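Local coordinates for protein hydrazine synthase subunit gamma (PDB 5C2V) that catalyses the three-electron reduction of nitric oxide to hydroxylamine, the first half-reaction of hydrazine synthesis, as the two-heme-c gamma subunit of the hydrazine synthase complex, at residues L100-P112 / G249-L261. Sequence-based numbering, arbitrary orientation.
Sequences LPPFRHEGFTGHP and GLDLVKEFDTPTL. With CA (calcium ion), chain T; HEC (heme c), chain B.
Val-253 lays CG2 against the extended side chain of Glu-106, touching it along its length from CB to the carboxylate and coming within 3.5 Å of CD. Its other methyl, CG1, lies nearest the carbonyl O of Thr-109 and also borders the imidazole of His-111. NE2 of His-111 comes to OE1 of Glu-106 in a His-carboxylate hydrogen bond whose modelled length is too short to trust, while OE2 pairs with Lys-89 and takes a bond from a water that also accepts from Leu-252 N. Beside strand 206-207, where both touch Thr-206, Thr-109 OG1 donates to Glu-255 OE1, again at a doubtful length.

The backbones meet where Asp-257 N gives a hydrogen bond of 2.7 Å to His-105 O. With CG anti to the backbone N (chi1 166°), Asp-257 carries its carboxylate toward a calcium ion, which OD2 binds at 2.4 Å. Leu-100 O and Pro-102 O, the latter at 2.3 Å and following a cis peptide bond, supply the other protein ligands, and three waters complete the six oxygens around the metal. One of these waters donates to Thr-258 O. The calcium thus ties together chain parts lining both heme pockets of a protein built of two alpha-helical lobes, each with one c-type heme: His-105 ND1 and Arg-104 NH1 bond propionates of the heme attached through Cys-63 and Cys-66, whereas Phe-256, Thr-258, Pro-259 and Leu-261 line the pocket of the heme ligated by His-190 and His-293. At the far end, Leu-100 CD1 meets Thr-260 CB at 3.6 Å, their side chains crossing at about a right angle.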
loop_
_atom_site.group_PDB
_atom_site.type_symbol
_atom_site.label_atom_id
_atom_site.label_comp_id
_atom_site.label_asym_id
_atom_site.label_seq_id
_atom_site.Cartn_x
_atom_site.Cartn_y
_atom_site.Cartn_z
ATOM N N LEU C 100 25.423 60.631 0.287
ATOM C CA LEU C 100 24.280 60.963 1.135
ATOM C C LEU C 100 23.970 59.931 2.219
ATOM O O LEU C 100 23.046 59.129 2.067
ATOM C CB LEU C 100 23.038 61.174 0.269
ATOM C CG LEU C 100 23.016 62.459 -0.559
ATOM C CD1 LEU C 100 21.846 62.448 -1.522
ATOM C CD2 LEU C 100 22.954 63.677 0.351
ATOM N N PRO C 101 24.754 59.943 3.310
ATOM C CA PRO C 101 24.419 59.232 4.548
ATOM C C PRO C 101 23.401 60.024 5.376
ATOM O O PRO C 101 23.307 61.237 5.194
ATOM C CB PRO C 101 25.766 59.135 5.265
ATOM C CG PRO C 101 26.491 60.353 4.825
ATOM C CD PRO C 101 26.071 60.598 3.398
ATOM N N PRO C 102 22.648 59.358 6.267
ATOM C CA PRO C 102 22.673 57.915 6.527
ATOM C C PRO C 102 21.928 57.125 5.458
ATOM O O PRO C 102 21.328 57.711 4.557
ATOM C CB PRO C 102 21.975 57.797 7.882
ATOM C CG PRO C 102 21.013 58.927 7.887
ATOM C CD PRO C 102 21.695 60.053 7.152
ATOM N N PHE C 103 21.951 55.803 5.579
ATOM C CA PHE C 103 21.501 54.935 4.499
ATOM C C PHE C 103 20.140 54.286 4.744
ATOM O O PHE C 103 19.455 54.593 5.722
ATOM C CB PHE C 103 22.571 53.879 4.229
ATOM C CG PHE C 103 23.949 54.460 4.066
ATOM C CD1 PHE C 103 24.264 55.215 2.946
ATOM C CD2 PHE C 103 24.920 54.269 5.033
ATOM C CE1 PHE C 103 25.525 55.761 2.790
ATOM C CE2 PHE C 103 26.185 54.813 4.883
ATOM C CZ PHE C 103 26.486 55.559 3.760
ATOM N N ARG C 104 19.771 53.388 3.832
ATOM C CA ARG C 104 18.420 52.843 3.699
ATOM C C ARG C 104 17.375 53.931 3.450
ATOM O O ARG C 104 17.634 54.900 2.740
ATOM C CB ARG C 104 18.032 52.037 4.945
ATOM C CG ARG C 104 18.860 50.786 5.188
ATOM C CD ARG C 104 17.960 49.563 5.200
ATOM N NE ARG C 104 18.429 48.518 6.104
ATOM C CZ ARG C 104 17.674 47.506 6.521
ATOM N NH1 ARG C 104 16.413 47.410 6.117
ATOM N NH2 ARG C 104 18.173 46.595 7.345
ATOM N N HIS C 105 16.205 53.774 4.061
ATOM C CA HIS C 105 15.076 54.666 3.809
ATOM C C HIS C 105 14.635 55.373 5.082
ATOM O O HIS C 105 14.688 56.599 5.170
ATOM C CB HIS C 105 13.898 53.893 3.208
ATOM C CG HIS C 105 13.964 53.745 1.719
ATOM N ND1 HIS C 105 14.423 52.600 1.103
ATOM C CD2 HIS C 105 13.622 54.595 0.723
ATOM C CE1 HIS C 105 14.361 52.753 -0.209
ATOM N NE2 HIS C 105 13.880 53.955 -0.464
ATOM N N GLU C 106 14.178 54.588 6.053
ATOM C CA GLU C 106 13.773 55.116 7.350
ATOM C C GLU C 106 14.917 55.896 7.988
ATOM O O GLU C 106 16.067 55.461 7.961
ATOM C CB GLU C 106 13.323 53.980 8.270
ATOM C CG GLU C 106 12.232 53.107 7.671
ATOM C CD GLU C 106 11.731 52.051 8.634
ATOM O OE1 GLU C 106 12.303 51.931 9.738
ATOM O OE2 GLU C 106 10.764 51.342 8.288
ATOM N N GLY C 107 14.594 57.055 8.552
ATOM C CA GLY C 107 15.605 57.947 9.088
ATOM C C GLY C 107 15.845 57.797 10.576
ATOM O O GLY C 107 15.611 56.734 11.152
ATOM N N PHE C 108 16.313 58.874 11.199
ATOM C CA PHE C 108 16.665 58.863 12.615
ATOM C C PHE C 108 15.453 58.672 13.518
ATOM O O PHE C 108 15.567 58.098 14.601
ATOM C CB PHE C 108 17.387 60.158 12.994
ATOM C CG PHE C 108 18.743 60.301 12.367
ATOM C CD1 PHE C 108 19.858 59.730 12.959
ATOM C CD2 PHE C 108 18.905 61.008 11.187
ATOM C CE1 PHE C 108 21.108 59.859 12.386
ATOM C CE2 PHE C 108 20.153 61.142 10.609
ATOM C CZ PHE C 108 21.256 60.566 11.210
ATOM N N THR C 109 14.299 59.159 13.075
ATOM C CA THR C 109 13.082 59.054 13.871
ATOM C C THR C 109 12.703 57.591 14.079
ATOM O O THR C 109 12.541 56.838 13.119
ATOM C CB THR C 109 11.906 59.801 13.210
ATOM O OG1 THR C 109 12.299 61.147 12.909
ATOM C CG2 THR C 109 10.699 59.823 14.135
ATOM N N GLY C 110 12.559 57.199 15.341
ATOM C CA GLY C 110 12.214 55.832 15.686
ATOM C C GLY C 110 13.357 54.843 15.539
ATOM O O GLY C 110 13.153 53.636 15.670
ATOM N N HIS C 111 14.560 55.344 15.274
ATOM C CA HIS C 111 15.714 54.471 15.063
ATOM C C HIS C 111 16.958 54.890 15.844
ATOM O O HIS C 111 17.889 55.458 15.273
ATOM C CB HIS C 111 16.057 54.402 13.573
ATOM C CG HIS C 111 15.180 53.475 12.792
ATOM N ND1 HIS C 111 15.353 52.105 12.801
ATOM C CD2 HIS C 111 14.133 53.716 11.971
ATOM C CE1 HIS C 111 14.444 51.546 12.023
ATOM N NE2 HIS C 111 13.691 52.500 11.506
ATOM N N PRO C 112 16.979 54.607 17.156
ATOM C CA PRO C 112 18.182 54.820 17.969
ATOM C C PRO C 112 19.287 53.824 17.621
ATOM O O PRO C 112 20.452 54.045 17.954
ATOM C CB PRO C 112 17.681 54.607 19.399
ATOM C CG PRO C 112 16.510 53.702 19.253
ATOM C CD PRO C 112 15.857 54.087 17.957
ATOM N N GLY C 249 -0.120 49.213 3.047
ATOM C CA GLY C 249 1.052 48.924 3.857
ATOM C C GLY C 249 0.929 49.370 5.303
ATOM O O GLY C 249 0.068 50.181 5.646
ATOM N N LEU C 250 1.794 48.829 6.156
ATOM C CA LEU C 250 1.880 49.264 7.543
ATOM C C LEU C 250 3.320 49.618 7.886
ATOM O O LEU C 250 4.170 48.739 7.982
ATOM C CB LEU C 250 1.369 48.175 8.488
ATOM C CG LEU C 250 -0.101 47.782 8.364
ATOM C CD1 LEU C 250 -0.413 46.561 9.215
ATOM C CD2 LEU C 250 -0.967 48.954 8.769
ATOM N N ASP C 251 3.583 50.903 8.102
ATOM C CA ASP C 251 4.935 51.365 8.397
ATOM C C ASP C 251 5.169 51.486 9.898
ATOM O O ASP C 251 4.264 51.840 10.653
ATOM C CB ASP C 251 5.208 52.708 7.719
ATOM C CG ASP C 251 5.411 52.577 6.220
ATOM O OD1 ASP C 251 5.728 51.464 5.753
ATOM O OD2 ASP C 251 5.261 53.598 5.512
ATOM N N LEU C 252 6.388 51.179 10.328
ATOM C CA LEU C 252 6.745 51.313 11.734
ATOM C C LEU C 252 7.154 52.747 12.069
ATOM O O LEU C 252 7.235 53.118 13.239
ATOM C CB LEU C 252 7.870 50.342 12.100
ATOM C CG LEU C 252 7.434 49.029 12.760
ATOM C CD1 LEU C 252 6.453 48.264 11.883
ATOM C CD2 LEU C 252 8.641 48.170 13.109
ATOM N N VAL C 253 7.412 53.551 11.038
ATOM C CA VAL C 253 7.774 54.955 11.224
ATOM C C VAL C 253 7.043 55.855 10.228
ATOM O O VAL C 253 6.670 55.415 9.139
ATOM C CB VAL C 253 9.294 55.184 11.075
ATOM C CG1 VAL C 253 10.067 54.400 12.127
ATOM C CG2 VAL C 253 9.754 54.808 9.675
ATOM N N LYS C 254 6.821 57.107 10.615
ATOM C CA LYS C 254 6.163 58.073 9.738
ATOM C C LYS C 254 7.132 58.936 8.929
ATOM O O LYS C 254 6.717 59.637 8.007
ATOM C CB LYS C 254 5.249 58.986 10.557
ATOM C CG LYS C 254 4.339 58.252 11.521
ATOM C CD LYS C 254 3.483 59.228 12.307
ATOM C CE LYS C 254 2.561 58.498 13.266
ATOM N NZ LYS C 254 1.662 59.438 13.988
ATOM N N GLU C 255 8.418 58.881 9.263
ATOM C CA GLU C 255 9.389 59.793 8.662
ATOM C C GLU C 255 10.534 59.049 7.981
ATOM O O GLU C 255 10.909 57.956 8.402
ATOM C CB GLU C 255 9.940 60.751 9.721
ATOM C CG GLU C 255 8.880 61.610 10.389
ATOM C CD GLU C 255 9.468 62.612 11.361
ATOM O OE1 GLU C 255 10.690 62.549 11.614
ATOM O OE2 GLU C 255 8.711 63.463 11.871
ATOM N N PHE C 256 11.090 59.648 6.931
ATOM C CA PHE C 256 12.084 58.962 6.110
ATOM C C PHE C 256 13.240 59.856 5.667
ATOM O O PHE C 256 13.089 61.069 5.524
ATOM C CB PHE C 256 11.409 58.357 4.876
ATOM C CG PHE C 256 10.173 57.567 5.191
ATOM C CD1 PHE C 256 10.263 56.252 5.614
ATOM C CD2 PHE C 256 8.918 58.144 5.074
ATOM C CE1 PHE C 256 9.126 55.525 5.911
ATOM C CE2 PHE C 256 7.778 57.423 5.368
ATOM C CZ PHE C 256 7.882 56.112 5.787
ATOM N N ASP C 257 14.395 59.234 5.450
ATOM C CA ASP C 257 15.570 59.916 4.923
ATOM C C ASP C 257 15.367 60.275 3.452
ATOM O O ASP C 257 15.024 59.417 2.638
ATOM C CB ASP C 257 16.812 59.036 5.104
ATOM C CG ASP C 257 17.998 59.515 4.289
ATOM O OD1 ASP C 257 18.579 60.564 4.638
ATOM O OD2 ASP C 257 18.360 58.828 3.309
ATOM N N THR C 258 15.576 61.545 3.117
ATOM C CA THR C 258 15.336 62.029 1.760
ATOM C C THR C 258 16.390 61.530 0.778
ATOM O O THR C 258 17.588 61.706 1.000
ATOM C CB THR C 258 15.303 63.567 1.702
ATOM O OG1 THR C 258 16.641 64.075 1.630
ATOM C CG2 THR C 258 14.605 64.134 2.924
ATOM N N PRO C 259 15.939 60.897 -0.315
ATOM C CA PRO C 259 16.801 60.404 -1.393
ATOM C C PRO C 259 17.254 61.515 -2.333
ATOM O O PRO C 259 16.616 62.567 -2.395
ATOM C CB PRO C 259 15.904 59.405 -2.141
ATOM C CG PRO C 259 14.654 59.264 -1.308
ATOM C CD PRO C 259 14.533 60.532 -0.540
ATOM N N THR C 260 18.342 61.277 -3.057
ATOM C CA THR C 260 18.786 62.198 -4.096
ATOM C C THR C 260 17.775 62.235 -5.237
ATOM O O THR C 260 17.048 61.269 -5.465
ATOM C CB THR C 260 20.164 61.801 -4.659
ATOM O OG1 THR C 260 20.554 62.732 -5.675
ATOM C CG2 THR C 260 20.117 60.401 -5.255
ATOM N N LEU C 261 17.720 63.359 -5.944
ATOM C CA LEU C 261 16.883 63.455 -7.133
ATOM C C LEU C 261 17.706 63.203 -8.393
ATOM O O LEU C 261 17.179 63.219 -9.505
ATOM C CB LEU C 261 16.195 64.819 -7.207
ATOM C CG LEU C 261 15.218 65.124 -6.069
ATOM C CD1 LEU C 261 14.360 66.336 -6.405
ATOM C CD2 LEU C 261 14.350 63.912 -5.761
HETATM CA CA CA T . 20.654 58.922 2.668
HETATM FE FE HEC B . 10.842 65.268 -2.129
HETATM C CHA HEC B . 11.192 61.850 -2.132
HETATM C CHB HEC B . 10.679 65.261 -5.546
HETATM C CHC HEC B . 9.766 68.543 -2.089
HETATM C CHD HEC B . 11.358 65.394 1.241
HETATM N NA HEC B . 10.897 63.818 -3.574
HETATM C C1A HEC B . 11.102 62.468 -3.361
HETATM C C2A HEC B . 11.201 61.824 -4.657
HETATM C C3A HEC B . 11.061 62.762 -5.598
HETATM C C4A HEC B . 10.864 64.038 -4.939
HETATM C CMA HEC B . 11.102 62.528 -7.124
HETATM C CAA HEC B . 11.436 60.318 -4.906
HETATM C CBA HEC B . 12.848 59.942 -4.468
HETATM C CGA HEC B . 13.007 58.444 -4.487
HETATM O O1A HEC B . 14.166 57.962 -4.429
HETATM O O2A HEC B . 11.973 57.732 -4.566
HETATM N NB HEC B . 10.389 66.678 -3.562
HETATM C C1B HEC B . 10.242 66.403 -4.910
HETATM C C2B HEC B . 9.546 67.516 -5.522
HETATM C C3B HEC B . 9.300 68.426 -4.567
HETATM C C4B HEC B . 9.821 67.913 -3.314
HETATM C CMB HEC B . 9.184 67.616 -7.021
HETATM C CAB HEC B . 8.577 69.783 -4.737
HETATM C CBB HEC B . 7.072 69.561 -5.009
HETATM N NC HEC B . 10.606 66.706 -0.691
HETATM C C1C HEC B . 10.145 67.995 -0.881
HETATM C C2C HEC B . 10.025 68.619 0.423
HETATM C C3C HEC B . 10.573 67.794 1.323
HETATM C C4C HEC B . 10.876 66.543 0.653
HETATM C CMC HEC B . 9.694 70.111 0.649
HETATM C CAC HEC B . 10.736 68.055 2.840
HETATM C CBC HEC B . 9.356 68.133 3.530
HETATM N ND HEC B . 11.286 63.838 -0.669
HETATM C C1D HEC B . 11.297 64.131 0.692
HETATM C C2D HEC B . 11.229 62.892 1.437
HETATM C C3D HEC B . 11.181 61.783 0.375
HETATM C C4D HEC B . 11.217 62.468 -0.899
HETATM C CMD HEC B . 11.216 62.725 2.973
HETATM C CAD HEC B . 11.095 60.258 0.603
HETATM C CBD HEC B . 9.748 59.919 1.232
HETATM C CGD HEC B . 9.522 58.433 1.177
HETATM O O1D HEC B . 8.429 57.976 1.603
HETATM O O2D HEC B . 10.435 57.705 0.707
HETATM O O HOH W 1 20.851 60.971 3.869
HETATM O O HOH W 2 8.217 50.065 8.825
HETATM O O HOH W 3 19.992 60.115 0.707
HETATM O O HOH W 4 20.446 56.867 1.457
#